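Local structure of ATP-dependent RNA helicase HrpB (Escherichia coli, 6EUD) at residues L13-T18 and P175-E180; L28-P31 and G35-T38; Q43-P48 and G52-L57; D144-Q147 and D152-L155; A278-T283 and M320-G325. The protein hydrolyses ATP to ADP and phosphate as a DExH-box RNA helicase and binds single-stranded RNA. All coordinates share one frame; numbering follows the deposited sequence.

In the fold
Interactions 1 to 4 belong to the first RecA-like domain and reach its one large sheet. Interaction 5 lies in the second such domain. Interaction 2 joins the two ends of the P-loop, which is the predicted ATP site. Its centre is about 11 Å from that of interaction 1, and Ser179 N probably hydrogen-bonds to Ser29 O (2.7 Å), joining neighbouring strands. Interactions 1 and 3 also touch, through Leu17 CD2 and Leu44 CD2 at 3.5 Å. Interaction 5 faces the P-loop from across the domain boundary; its nearest atoms are about 6 Å from those of interaction 2. Interaction 4 sits away from the annotated sites, its centre about 32 Å from that of interaction 5.

Interaction 1: residues L13-T18 and P175-E180; sequences LPELLT and PVVISE
Val177 points at helix 13-20 and is received there by Leu16 and Glu15. Leu16 does its touching through a single methyl, CD1. Leu16 CD1 lies 3.7 Å from Val177 CG1 and nearly as close to Val177 CB and CG2, so it sits over the fork of the valine. The two side chains cross at about a right angle. Leu16 CG is turned anti to the backbone N (chi1 -160°), and this swings its end towards the strand. Beyond it, Leu16 also packs on Val26 and Leu40.

The helix runs almost antiparallel to strand 176-178; the axes of the short segments come within 8.8 Å, at an angle of 170°. This strand is the outermost on one side of the RecA-like sheet of the helicase. One of its edges is hydrogen-bonded to strand 26-29, through Val177 with Leu27 and Ser29. Helix 13-20 covers this edge strand through Leu16 and Glu15.

Glu15 lies alongside the valine, its extended chain sliding past in the opposite direction. Glu15 CG is 4.1 Å from Val177 CG2, and Glu15 OE1 is 3.8 Å from Val177 CG1. The carboxylate also reaches the strand backbone through a water. This water donates to Glu15 OE1 at 3.2 Å and accepts from Ile178 N at 2.9 Å.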
loop_
_atom_site.group_PDB
_atom_site.type_symbol
_atom_site.label_atom_id
_atom_site.label_comp_id
_atom_site.label_asym_id
_atom_site.label_seq_id
_atom_site.Cartn_x
_atom_site.Cartn_y
_atom_site.Cartn_z
ATOM N N LEU A 13 -4.132 20.368 33.736
ATOM C CA LEU A 13 -4.706 19.172 34.371
ATOM C C LEU A 13 -6.177 19.277 34.801
ATOM O O LEU A 13 -6.943 18.334 34.581
ATOM C CB LEU A 13 -3.860 18.776 35.589
ATOM C CG LEU A 13 -4.393 17.617 36.434
ATOM C CD1 LEU A 13 -4.513 16.341 35.605
ATOM C CD2 LEU A 13 -3.498 17.401 37.639
ATOM N N PRO A 14 -6.579 20.398 35.431
ATOM C CA PRO A 14 -7.994 20.462 35.813
ATOM C C PRO A 14 -8.945 20.414 34.615
ATOM O O PRO A 14 -9.965 19.731 34.683
ATOM C CB PRO A 14 -8.100 21.805 36.546
ATOM C CG PRO A 14 -6.710 22.077 37.029
ATOM C CD PRO A 14 -5.827 21.559 35.938
ATOM N N GLU A 15 -8.609 21.116 33.537
ATOM C CA GLU A 15 -9.406 21.069 32.310
ATOM C C GLU A 15 -9.519 19.642 31.776
ATOM O O GLU A 15 -10.555 19.248 31.233
ATOM C CB GLU A 15 -8.803 21.984 31.239
ATOM C CG GLU A 15 -9.465 21.874 29.867
ATOM C CD GLU A 15 -8.926 22.886 28.868
ATOM O OE1 GLU A 15 -7.702 23.140 28.874
ATOM O OE2 GLU A 15 -9.728 23.427 28.078
ATOM N N LEU A 16 -8.441 18.878 31.947
ATOM C CA LEU A 16 -8.362 17.503 31.463
ATOM C C LEU A 16 -9.245 16.552 32.267
ATOM O O LEU A 16 -9.923 15.693 31.700
ATOM C CB LEU A 16 -6.916 17.008 31.504
ATOM C CG LEU A 16 -6.631 15.800 30.614
ATOM C CD1 LEU A 16 -6.878 16.152 29.158
ATOM C CD2 LEU A 16 -5.218 15.300 30.823
ATOM N N LEU A 17 -9.220 16.701 33.587
ATOM C CA LEU A 17 -10.025 15.858 34.453
ATOM C C LEU A 17 -11.507 16.063 34.160
ATOM O O LEU A 17 -12.263 15.097 34.096
ATOM C CB LEU A 17 -9.722 16.149 35.920
ATOM C CG LEU A 17 -8.275 15.891 36.333
ATOM C CD1 LEU A 17 -8.093 16.148 37.817
ATOM C CD2 LEU A 17 -7.882 14.486 35.979
ATOM N N THR A 18 -11.912 17.318 33.963
ATOM C CA THR A 18 -13.301 17.646 33.636
ATOM C C THR A 18 -13.747 16.983 32.328
ATOM O O THR A 18 -14.838 16.415 32.254
ATOM C CB THR A 18 -13.517 19.169 33.522
ATOM O OG1 THR A 18 -13.219 19.795 34.777
ATOM C CG2 THR A 18 -14.956 19.473 33.140
ATOM N N PRO A 175 -13.396 16.261 23.354
ATOM C CA PRO A 175 -12.820 17.476 23.938
ATOM C C PRO A 175 -11.345 17.615 23.616
ATOM O O PRO A 175 -10.559 16.717 23.926
ATOM C CB PRO A 175 -13.026 17.280 25.442
ATOM C CG PRO A 175 -14.163 16.338 25.547
ATOM C CD PRO A 175 -14.017 15.406 24.378
ATOM N N VAL A 176 -10.979 18.728 22.993
ATOM C CA VAL A 176 -9.579 19.020 22.717
ATOM C C VAL A 176 -8.996 19.843 23.862
ATOM O O VAL A 176 -9.526 20.892 24.224
ATOM C CB VAL A 176 -9.402 19.769 21.382
ATOM C CG1 VAL A 176 -7.913 19.959 21.070
ATOM C CG2 VAL A 176 -10.118 19.018 20.258
ATOM N N VAL A 177 -7.908 19.353 24.437
ATOM C CA VAL A 177 -7.299 19.997 25.588
ATOM C C VAL A 177 -5.866 20.390 25.256
ATOM O O VAL A 177 -5.016 19.532 25.068
ATOM C CB VAL A 177 -7.333 19.071 26.814
ATOM C CG1 VAL A 177 -6.501 19.643 27.942
ATOM C CG2 VAL A 177 -8.775 18.838 27.263
ATOM N N ILE A 178 -5.603 21.689 25.181
ATOM C CA ILE A 178 -4.320 22.172 24.671
ATOM C C ILE A 178 -3.396 22.752 25.739
ATOM O O ILE A 178 -3.738 23.705 26.437
ATOM C CB ILE A 178 -4.514 23.252 23.589
ATOM C CG1 ILE A 178 -5.320 22.684 22.418
ATOM C CG2 ILE A 178 -3.155 23.762 23.121
ATOM C CD1 ILE A 178 -5.522 23.634 21.267
ATOM N N SER A 179 -2.217 22.165 25.852
ATOM C CA SER A 179 -1.149 22.755 26.624
ATOM C C SER A 179 -0.109 23.308 25.662
ATOM O O SER A 179 0.379 22.593 24.790
ATOM C CB SER A 179 -0.531 21.720 27.560
ATOM O OG SER A 179 0.756 22.112 28.006
ATOM N N GLU A 180 0.221 24.584 25.789
ATOM C CA GLU A 180 1.288 25.128 24.960
ATOM C C GLU A 180 2.172 26.059 25.763
ATOM O O GLU A 180 1.727 26.709 26.716
ATOM C CB GLU A 180 0.726 25.856 23.730
ATOM C CG GLU A 180 0.499 27.356 23.911
ATOM C CD GLU A 180 -0.030 28.034 22.654
ATOM O OE1 GLU A 180 -0.343 27.322 21.673
ATOM O OE2 GLU A 180 -0.136 29.280 22.651
HETATM O O HOH W 1 -7.070 24.128 25.914
#

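Interaction 2: residues L28-P31 and G35-T38; sequences LSAP and GKST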
loop_
_atom_site.group_PDB
_atom_site.type_symbol
_atom_site.label_atom_id
_atom_site.label_comp_id
_atom_site.label_asym_id
_atom_site.label_seq_id
_atom_site.Cartn_x
_atom_site.Cartn_y
_atom_site.Cartn_z
ATOM N N LEU A 28 -5.428 15.270 23.936
ATOM C CA LEU A 28 -4.496 16.193 24.585
ATOM C C LEU A 28 -3.303 16.536 23.698
ATOM O O LEU A 28 -2.625 15.659 23.160
ATOM C CB LEU A 28 -3.979 15.623 25.909
ATOM C CG LEU A 28 -2.846 16.443 26.547
ATOM C CD1 LEU A 28 -3.339 17.758 27.169
ATOM C CD2 LEU A 28 -2.071 15.626 27.550
ATOM N N SER A 29 -3.064 17.834 23.565
ATOM C CA SER A 29 -1.942 18.365 22.815
ATOM C C SER A 29 -1.013 19.147 23.757
ATOM O O SER A 29 -1.464 19.994 24.528
ATOM C CB SER A 29 -2.456 19.244 21.679
ATOM O OG SER A 29 -1.398 19.906 21.028
ATOM N N ALA A 30 0.278 18.833 23.705
ATOM C CA ALA A 30 1.272 19.439 24.586
ATOM C C ALA A 30 2.679 19.124 24.086
ATOM O O ALA A 30 2.926 18.007 23.633
ATOM C CB ALA A 30 1.096 18.940 26.014
ATOM N N PRO A 31 3.604 20.103 24.171
ATOM C CA PRO A 31 5.012 19.895 23.797
ATOM C C PRO A 31 5.600 18.690 24.522
ATOM O O PRO A 31 5.080 18.297 25.565
ATOM C CB PRO A 31 5.699 21.199 24.234
ATOM C CG PRO A 31 4.737 21.855 25.198
ATOM C CD PRO A 31 3.374 21.452 24.720
ATOM N N GLY A 35 6.205 17.225 30.031
ATOM C CA GLY A 35 5.984 16.226 31.058
ATOM C C GLY A 35 4.681 15.472 30.891
ATOM O O GLY A 35 4.198 14.838 31.831
ATOM N N LYS A 36 4.104 15.534 29.693
ATOM C CA LYS A 36 2.830 14.865 29.437
ATOM C C LYS A 36 2.966 13.352 29.604
ATOM O O LYS A 36 1.996 12.666 29.918
ATOM C CB LYS A 36 2.310 15.198 28.035
ATOM C CG LYS A 36 3.249 14.808 26.904
ATOM C CD LYS A 36 2.619 15.068 25.538
ATOM C CE LYS A 36 3.626 14.858 24.415
ATOM N NZ LYS A 36 4.177 13.485 24.440
ATOM N N SER A 37 4.185 12.853 29.413
ATOM C CA SER A 37 4.487 11.430 29.521
ATOM C C SER A 37 5.063 11.068 30.895
ATOM O O SER A 37 4.716 10.037 31.486
ATOM C CB SER A 37 5.479 11.024 28.425
ATOM O OG SER A 37 5.133 11.604 27.180
ATOM N N THR A 38 5.946 11.930 31.393
ATOM C CA THR A 38 6.720 11.652 32.595
ATOM C C THR A 38 6.088 12.230 33.857
ATOM O O THR A 38 6.718 12.290 34.916
ATOM C CB THR A 38 8.150 12.202 32.456
ATOM O OG1 THR A 38 8.098 13.573 32.037
ATOM C CG2 THR A 38 8.929 11.392 31.431
#
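Lys36 NZ, at the end of a chain that passes Ala30 and Pro31, is held by acidic and hydroxyl groups of its surroundings. Its main partner is Glu127 of the DEFH box, with which it forms a salt bridge. A weak hydrogen bond from Lys36 NZ to Ser37 OG (3.5 Å) and a long, weak ion pair with Asp126 add to this. The two segments are the start and end of the P-loop, the Walker A motif of RecA-like ATPases, and Lys36 is its lysine. Ala30, Pro31, Gly35, Lys36 and Ser37 all belong to the predicted ATP site.

The contact between the segments is carried by the aliphatic part of the lysine. Lys36 CG sits in the crowded position between the backbone N and the carbonyl carbon (chi1 59°). The chain then runs straight and bends only at its end (chi4 58°), which turns NZ back towards Ser37. Near the root, Leu28 CD2 lies 4.4 Å from Lys36 CB. Farther along, Ala30 CB approaches Lys36 CD at 4.2 Å. A methionine in place of the lysine would probably leave Glu127 without its positive mate and weaken the polar link between the P-loop and the DEFH box.

Gly35 has a positive phi of 98°, where a side chain would press on the preceding carbonyl oxygen. Ser37 OG is hydrogen-bonded to Asp126. On the strand side, the closest approach is made by a carbonyl oxygen: Ala30 O lies 3.3 Å from Lys36 CE.

Interaction 3: residues Q43-P48 and G52-L57; sequences QLLAHP and GKIILL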
loop_
_atom_site.group_PDB
_atom_site.type_symbol
_atom_site.label_atom_id
_atom_site.label_comp_id
_atom_site.label_asym_id
_atom_site.label_seq_id
_atom_site.Cartn_x
_atom_site.Cartn_y
_atom_site.Cartn_z
ATOM N N GLN A 43 -1.243 11.306 37.878
ATOM C CA GLN A 43 -2.303 12.172 38.400
ATOM C C GLN A 43 -3.686 11.757 37.898
ATOM O O GLN A 43 -4.701 12.068 38.520
ATOM C CB GLN A 43 -2.028 13.657 38.072
ATOM C CG GLN A 43 -0.777 14.284 38.756
ATOM C CD GLN A 43 0.543 13.538 38.526
ATOM O OE1 GLN A 43 0.621 12.619 37.719
ATOM N NE2 GLN A 43 1.571 13.908 39.280
ATOM N N LEU A 44 -3.719 11.028 36.789
ATOM C CA LEU A 44 -4.950 10.404 36.320
ATOM C C LEU A 44 -5.170 9.083 37.076
ATOM O O LEU A 44 -6.291 8.581 37.179
ATOM C CB LEU A 44 -4.889 10.170 34.806
ATOM C CG LEU A 44 -4.585 11.401 33.947
ATOM C CD1 LEU A 44 -4.718 11.100 32.471
ATOM C CD2 LEU A 44 -5.479 12.565 34.312
ATOM N N LEU A 45 -4.082 8.537 37.610
ATOM C CA LEU A 45 -4.134 7.319 38.406
ATOM C C LEU A 45 -4.694 7.618 39.792
ATOM O O LEU A 45 -5.516 6.867 40.316
ATOM C CB LEU A 45 -2.739 6.705 38.513
ATOM C CG LEU A 45 -2.685 5.288 39.062
ATOM C CD1 LEU A 45 -3.540 4.396 38.182
ATOM C CD2 LEU A 45 -1.249 4.789 39.127
ATOM N N ALA A 46 -4.240 8.733 40.364
ATOM C CA ALA A 46 -4.644 9.178 41.690
ATOM C C ALA A 46 -6.026 9.822 41.665
ATOM O O ALA A 46 -6.669 9.966 42.705
ATOM C CB ALA A 46 -3.618 10.147 42.245
ATOM N N HIS A 47 -6.475 10.209 40.472
ATOM C CA HIS A 47 -7.813 10.781 40.280
ATOM C C HIS A 47 -8.899 9.711 40.387
ATOM O O HIS A 47 -8.898 8.742 39.618
ATOM C CB HIS A 47 -7.914 11.485 38.921
ATOM C CG HIS A 47 -9.254 12.103 38.654
ATOM N ND1 HIS A 47 -9.778 13.115 39.431
ATOM C CD2 HIS A 47 -10.175 11.858 37.690
ATOM C CE1 HIS A 47 -10.962 13.464 38.960
ATOM N NE2 HIS A 47 -11.226 12.717 37.904
ATOM N N PRO A 48 -9.842 9.899 41.332
ATOM C CA PRO A 48 -10.886 8.916 41.646
ATOM C C PRO A 48 -11.882 8.715 40.503
ATOM O O PRO A 48 -12.602 7.716 40.490
ATOM C CB PRO A 48 -11.577 9.521 42.873
ATOM C CG PRO A 48 -11.352 10.977 42.743
ATOM C CD PRO A 48 -9.989 11.128 42.131
ATOM N N GLY A 52 -9.693 1.770 37.936
ATOM C CA GLY A 52 -8.873 0.604 37.665
ATOM C C GLY A 52 -7.490 0.895 37.112
ATOM O O GLY A 52 -6.776 1.766 37.615
ATOM N N LYS A 53 -7.125 0.152 36.070
ATOM C CA LYS A 53 -5.799 0.217 35.464
ATOM C C LYS A 53 -5.733 1.254 34.343
ATOM O O LYS A 53 -6.755 1.616 33.766
ATOM C CB LYS A 53 -5.407 -1.156 34.926
ATOM C CG LYS A 53 -4.224 -1.778 35.637
ATOM C CD LYS A 53 -4.469 -3.263 35.815
ATOM C CE LYS A 53 -3.205 -4.004 36.242
ATOM N NZ LYS A 53 -2.454 -3.261 37.280
ATOM N N ILE A 54 -4.529 1.740 34.054
ATOM C CA ILE A 54 -4.296 2.645 32.929
ATOM C C ILE A 54 -3.180 2.105 32.051
ATOM O O ILE A 54 -2.113 1.754 32.553
ATOM C CB ILE A 54 -3.904 4.057 33.389
ATOM C CG1 ILE A 54 -4.941 4.622 34.358
ATOM C CG2 ILE A 54 -3.709 4.971 32.184
ATOM C CD1 ILE A 54 -4.544 5.961 34.951
ATOM N N ILE A 55 -3.423 2.034 30.745
ATOM C CA ILE A 55 -2.401 1.560 29.818
ATOM C C ILE A 55 -1.805 2.724 29.036
ATOM O O ILE A 55 -2.538 3.584 28.529
ATOM C CB ILE A 55 -2.951 0.531 28.825
ATOM C CG1 ILE A 55 -3.770 -0.551 29.538
ATOM C CG2 ILE A 55 -1.807 -0.101 28.052
ATOM C CD1 ILE A 55 -2.959 -1.465 30.416
ATOM N N LEU A 56 -0.475 2.748 28.948
ATOM C CA LEU A 56 0.234 3.806 28.239
ATOM C C LEU A 56 1.073 3.239 27.102
ATOM O O LEU A 56 2.161 2.690 27.341
ATOM C CB LEU A 56 1.125 4.590 29.201
ATOM C CG LEU A 56 1.925 5.745 28.601
ATOM C CD1 LEU A 56 0.990 6.776 27.986
ATOM C CD2 LEU A 56 2.809 6.379 29.654
ATOM N N LEU A 57 0.559 3.375 25.873
ATOM C CA LEU A 57 1.247 2.900 24.666
ATOM C C LEU A 57 2.344 3.861 24.256
ATOM O O LEU A 57 2.113 5.065 24.174
ATOM C CB LEU A 57 0.266 2.723 23.498
ATOM C CG LEU A 57 0.907 2.340 22.150
ATOM C CD1 LEU A 57 1.569 0.974 22.242
ATOM C CD2 LEU A 57 -0.095 2.365 20.994
#
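Gly52 meets Leu45 at the start of strand 53-57. Gly52 O lies 4.2 Å from Leu45 CD1, a loose packing contact. The positive phi of Gly52 (102°) is one that a residue with a side chain could hardly adopt here.

This is the helix-to-strand step that follows the P-loop in the RecA-like domain. Strand 53-57 lies inside the sheet, parallel to its neighbours 99-102 and 120-125.

Two residues on from Gly52, Ile54 turns its side chain to the end of helix 40-45 and has the largest share of the contact. Its CD1 is the touching atom. Ile54 CD1 is 3.7 Å from Leu45 CD1 and from Leu45 N, so it packs on both a side chain and the helix backbone. Leu44 CB lies 4.2 Å from Ile54 CD1. The Leu45 and Ile54 side chains cross obliquely. With chi1 at -168°, Leu45 turns CG away from its amide and carries CD1 over to the isoleucine. Ile54 also packs on Leu99, Leu122 and Ile124, and so fills the layer between sheet and helix. Leu44 continues this apolar layer to Leu17 and Leu20 of helix 13-20.

Interaction 4: residues D144-Q147 and D152-L155; sequences DVQQ and DLKL
Gln146 and Leu153 are the nearest residues across the short turn between helix 133-145 and strand 154-159, with CA atoms 6.3 Å apart. The contact closes the second half of a beta-alpha-beta unit, strand 120-125, helix 133-145, strand 154-159, in the RecA-like domain.

Val145 faces Leu153, just before the strand, and Val145 CG1 packs on Leu153 CD2 at 3.7 Å. The two side chains cross at a slant. Val145 is covered further by Trp370 of helix 361-370, while Leu153 leans on Val123.

Gln146 reaches across to the backbone of the other segment. Its CG lies anti to the carbonyl carbon (chi1 -78°), and the chain is extended beyond it, which puts the amide beside the strand. Gln146 NE2 donates to Leu153 O at 2.7 Å, a short and fairly straight bond (160° at the hydrogen). The oxygen lies close to the amide plane of Gln146, and the donor comes nearly along the C=O axis.

The amide has further partners that fix its rotation. NE2 also bonds to Pro24 O, and OE1 accepts from Gln25 NE2, so the turn is tied to the stretch before strand 26-29. The Leu155 and Gln146 side chains cross at about a right angle. Leu155 CB is 3.7 Å from Gln146 NE2, and Leu155 CD2 is 3.8 Å from Gln146 OE1.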
loop_
_atom_site.group_PDB
_atom_site.type_symbol
_atom_site.label_atom_id
_atom_site.label_comp_id
_atom_site.label_asym_id
_atom_site.label_seq_id
_atom_site.Cartn_x
_atom_site.Cartn_y
_atom_site.Cartn_z
ATOM N N ASP A 144 -13.813 0.280 19.132
ATOM C CA ASP A 144 -14.784 -0.794 19.015
ATOM C C ASP A 144 -15.105 -1.388 20.379
ATOM O O ASP A 144 -16.259 -1.727 20.647
ATOM C CB ASP A 144 -14.303 -1.882 18.066
ATOM C CG ASP A 144 -14.874 -1.717 16.680
ATOM O OD1 ASP A 144 -15.393 -0.620 16.373
ATOM O OD2 ASP A 144 -14.832 -2.686 15.906
ATOM N N VAL A 145 -14.092 -1.505 21.237
ATOM C CA VAL A 145 -14.307 -1.915 22.618
ATOM C C VAL A 145 -15.282 -0.959 23.313
ATOM O O VAL A 145 -16.105 -1.378 24.125
ATOM C CB VAL A 145 -12.999 -1.950 23.414
ATOM C CG1 VAL A 145 -13.280 -2.338 24.860
ATOM C CG2 VAL A 145 -11.987 -2.900 22.762
ATOM N N GLN A 146 -15.191 0.326 22.970
ATOM C CA GLN A 146 -16.038 1.358 23.571
ATOM C C GLN A 146 -17.482 1.383 23.057
ATOM O O GLN A 146 -18.347 2.007 23.670
ATOM C CB GLN A 146 -15.422 2.734 23.345
ATOM C CG GLN A 146 -14.274 3.074 24.259
ATOM C CD GLN A 146 -13.655 4.394 23.878
ATOM O OE1 GLN A 146 -13.379 4.639 22.702
ATOM N NE2 GLN A 146 -13.449 5.265 24.861
ATOM N N GLN A 147 -17.729 0.725 21.928
ATOM C CA GLN A 147 -19.071 0.643 21.373
ATOM C C GLN A 147 -19.760 -0.661 21.797
ATOM O O GLN A 147 -20.929 -0.864 21.483
ATOM C CB GLN A 147 -19.028 0.771 19.841
ATOM C CG GLN A 147 -18.610 2.158 19.331
ATOM C CD GLN A 147 -18.508 2.239 17.810
ATOM O OE1 GLN A 147 -19.501 2.474 17.119
ATOM N NE2 GLN A 147 -17.303 2.039 17.287
ATOM N N ASP A 152 -17.672 2.704 29.614
ATOM C CA ASP A 152 -17.052 3.331 30.779
ATOM C C ASP A 152 -15.558 3.492 30.560
ATOM O O ASP A 152 -14.885 4.230 31.274
ATOM C CB ASP A 152 -17.276 2.475 32.015
ATOM C CG ASP A 152 -16.568 1.142 31.914
ATOM O OD1 ASP A 152 -17.055 0.253 31.180
ATOM O OD2 ASP A 152 -15.491 1.001 32.532
ATOM N N LEU A 153 -15.043 2.743 29.591
ATOM C CA LEU A 153 -13.619 2.761 29.250
ATOM C C LEU A 153 -13.216 4.083 28.598
ATOM O O LEU A 153 -13.556 4.341 27.446
ATOM C CB LEU A 153 -13.278 1.586 28.322
ATOM C CG LEU A 153 -11.862 1.565 27.725
ATOM C CD1 LEU A 153 -10.788 1.300 28.783
ATOM C CD2 LEU A 153 -11.771 0.552 26.587
ATOM N N LYS A 154 -12.490 4.919 29.335
ATOM C CA LYS A 154 -12.102 6.240 28.838
ATOM C C LYS A 154 -10.870 6.122 27.955
ATOM O O LYS A 154 -10.215 5.080 27.949
ATOM C CB LYS A 154 -11.838 7.200 29.997
ATOM C CG LYS A 154 -13.016 7.373 30.922
ATOM C CD LYS A 154 -12.648 8.235 32.104
ATOM C CE LYS A 154 -13.795 8.333 33.093
ATOM N NZ LYS A 154 -13.421 9.171 34.270
ATOM N N LEU A 155 -10.539 7.192 27.235
ATOM C CA LEU A 155 -9.457 7.135 26.254
ATOM C C LEU A 155 -8.742 8.478 26.081
ATOM O O LEU A 155 -9.349 9.471 25.653
ATOM C CB LEU A 155 -10.016 6.652 24.908
ATOM C CG LEU A 155 -9.044 6.324 23.786
ATOM C CD1 LEU A 155 -8.108 5.242 24.261
ATOM C CD2 LEU A 155 -9.806 5.888 22.556
#

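Interaction 5: residues A278-T283 and M320-G325; sequences AETSLT and MTQRAG
Helicase motifs V and VI meet in the second RecA-like domain, where Glu279 of the loop 278-283 packs on Gln322 and Arg323 of helix 317-325. Glu279 sends CG out opposite its amide N (chi1 -170°), and the chain then runs extended to the arginine. Arg323 NE donates to Glu279 OE1 at 3.1 Å, a bond that is part of a salt bridge. The oxygen lies at the edge of the guanidinium, near its plane, but NE meets it from above the carboxylate plane. The two flat groups are turned 64° apart. The stronger partner of Arg323 is Asp292, in a salt bridge at NH1.

Gln322 grips the backbone of the loop instead. Gln322 NE2 donates to Glu279 O at 3.2 Å, and that oxygen lies in the amide plane. The stems pack too, with Glu279 CG 3.6 Å from Gln322 CG. From the next residue, Thr280 CG2 lies across the glutamine at about a right angle, 3.5 Å from Gln322 CG. With an alanine in place of the glutamate, Arg323 NE would probably lose its carboxylate partner, and Gln322 CG the methylene packed against it.

Thr280 OG1 is hydrogen-bonded to His129 of the DEFH box, and Ser281 O to Thr32 of the predicted ATP site. The loop therefore links the motif VI helix to the first domain, as is typical of motifs V and VI at the interdomain cleft of superfamily 2 helicases.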
loop_
_atom_site.group_PDB
_atom_site.type_symbol
_atom_site.label_atom_id
_atom_site.label_comp_id
_atom_site.label_asym_id
_atom_site.label_seq_id
_atom_site.Cartn_x
_atom_site.Cartn_y
_atom_site.Cartn_z
ATOM N N ALA A 278 14.185 14.592 16.368
ATOM C CA ALA A 278 14.302 15.886 17.027
ATOM C C ALA A 278 13.126 16.799 16.662
ATOM O O ALA A 278 12.975 17.890 17.211
ATOM C CB ALA A 278 15.625 16.544 16.670
ATOM N N GLU A 279 12.286 16.331 15.747
ATOM C CA GLU A 279 11.194 17.140 15.227
ATOM C C GLU A 279 10.086 17.366 16.257
ATOM O O GLU A 279 9.533 18.463 16.344
ATOM C CB GLU A 279 10.618 16.492 13.963
ATOM C CG GLU A 279 9.637 17.369 13.189
ATOM C CD GLU A 279 9.018 16.655 11.992
ATOM O OE1 GLU A 279 9.772 16.238 11.077
ATOM O OE2 GLU A 279 7.770 16.518 11.973
ATOM N N THR A 280 9.755 16.333 17.029
ATOM C CA THR A 280 8.657 16.420 17.996
ATOM C C THR A 280 8.952 15.664 19.286
ATOM O O THR A 280 8.557 16.105 20.356
ATOM C CB THR A 280 7.313 15.866 17.425
ATOM O OG1 THR A 280 7.445 14.462 17.153
ATOM C CG2 THR A 280 6.886 16.595 16.157
ATOM N N SER A 281 9.643 14.529 19.177
ATOM C CA SER A 281 9.825 13.609 20.306
ATOM C C SER A 281 10.947 13.991 21.260
ATOM O O SER A 281 10.944 13.614 22.433
ATOM C CB SER A 281 10.096 12.196 19.796
ATOM O OG SER A 281 11.422 12.072 19.325
ATOM N N LEU A 282 11.922 14.721 20.741
ATOM C CA LEU A 282 13.103 15.057 21.513
ATOM C C LEU A 282 13.264 16.568 21.569
ATOM O O LEU A 282 13.051 17.267 20.573
ATOM C CB LEU A 282 14.331 14.391 20.895
ATOM C CG LEU A 282 15.483 13.987 21.804
ATOM C CD1 LEU A 282 14.954 13.358 23.076
ATOM C CD2 LEU A 282 16.349 13.000 21.052
ATOM N N THR A 283 13.616 17.069 22.742
ATOM C CA THR A 283 13.826 18.490 22.918
ATOM C C THR A 283 15.308 18.818 23.031
ATOM O O THR A 283 15.965 18.467 24.010
ATOM C CB THR A 283 13.064 19.006 24.146
ATOM O OG1 THR A 283 11.667 19.057 23.833
ATOM C CG2 THR A 283 13.541 20.392 24.554
ATOM N N MET A 320 7.829 20.496 7.942
ATOM C CA MET A 320 8.787 21.575 7.732
ATOM C C MET A 320 8.518 22.702 8.734
ATOM O O MET A 320 9.446 23.306 9.302
ATOM C CB MET A 320 8.717 22.088 6.303
ATOM C CG MET A 320 9.555 21.252 5.304
ATOM S SD MET A 320 9.734 22.042 3.692
ATOM C CE MET A 320 8.032 21.989 3.130
ATOM N N THR A 321 7.241 22.950 8.984
ATOM C CA THR A 321 6.830 23.965 9.948
ATOM C C THR A 321 7.143 23.515 11.376
ATOM O O THR A 321 7.615 24.302 12.196
ATOM C CB THR A 321 5.335 24.293 9.795
ATOM O OG1 THR A 321 5.141 24.950 8.536
ATOM C CG2 THR A 321 4.868 25.208 10.887
ATOM N N GLN A 322 6.909 22.242 11.671
ATOM C CA GLN A 322 7.261 21.722 12.987
ATOM C C GLN A 322 8.787 21.826 13.200
ATOM O O GLN A 322 9.242 22.209 14.278
ATOM C CB GLN A 322 6.772 20.293 13.148
ATOM C CG GLN A 322 7.098 19.648 14.470
ATOM C CD GLN A 322 6.287 20.195 15.635
ATOM O OE1 GLN A 322 5.182 20.715 15.450
ATOM N NE2 GLN A 322 6.828 20.067 16.850
ATOM N N ARG A 323 9.563 21.540 12.155
ATOM C CA ARG A 323 11.018 21.640 12.220
ATOM C C ARG A 323 11.484 23.073 12.428
ATOM O O ARG A 323 12.409 23.321 13.186
ATOM C CB ARG A 323 11.655 21.092 10.948
ATOM C CG ARG A 323 11.626 19.612 10.868
ATOM C CD ARG A 323 12.142 19.086 9.534
ATOM N NE ARG A 323 12.003 17.632 9.527
ATOM C CZ ARG A 323 12.614 16.814 8.683
ATOM N NH1 ARG A 323 13.427 17.293 7.753
ATOM N NH2 ARG A 323 12.418 15.508 8.780
ATOM N N ALA A 324 10.853 24.013 11.735
ATOM C CA ALA A 324 11.166 25.424 11.892
ATOM C C ALA A 324 10.908 25.885 13.334
ATOM O O ALA A 324 11.683 26.653 13.898
ATOM C CB ALA A 324 10.352 26.252 10.912
ATOM N N GLY A 325 9.833 25.387 13.937
ATOM C CA GLY A 325 9.456 25.792 15.282
ATOM C C GLY A 325 10.433 25.321 16.335
ATOM O O GLY A 325 10.400 25.801 17.470
#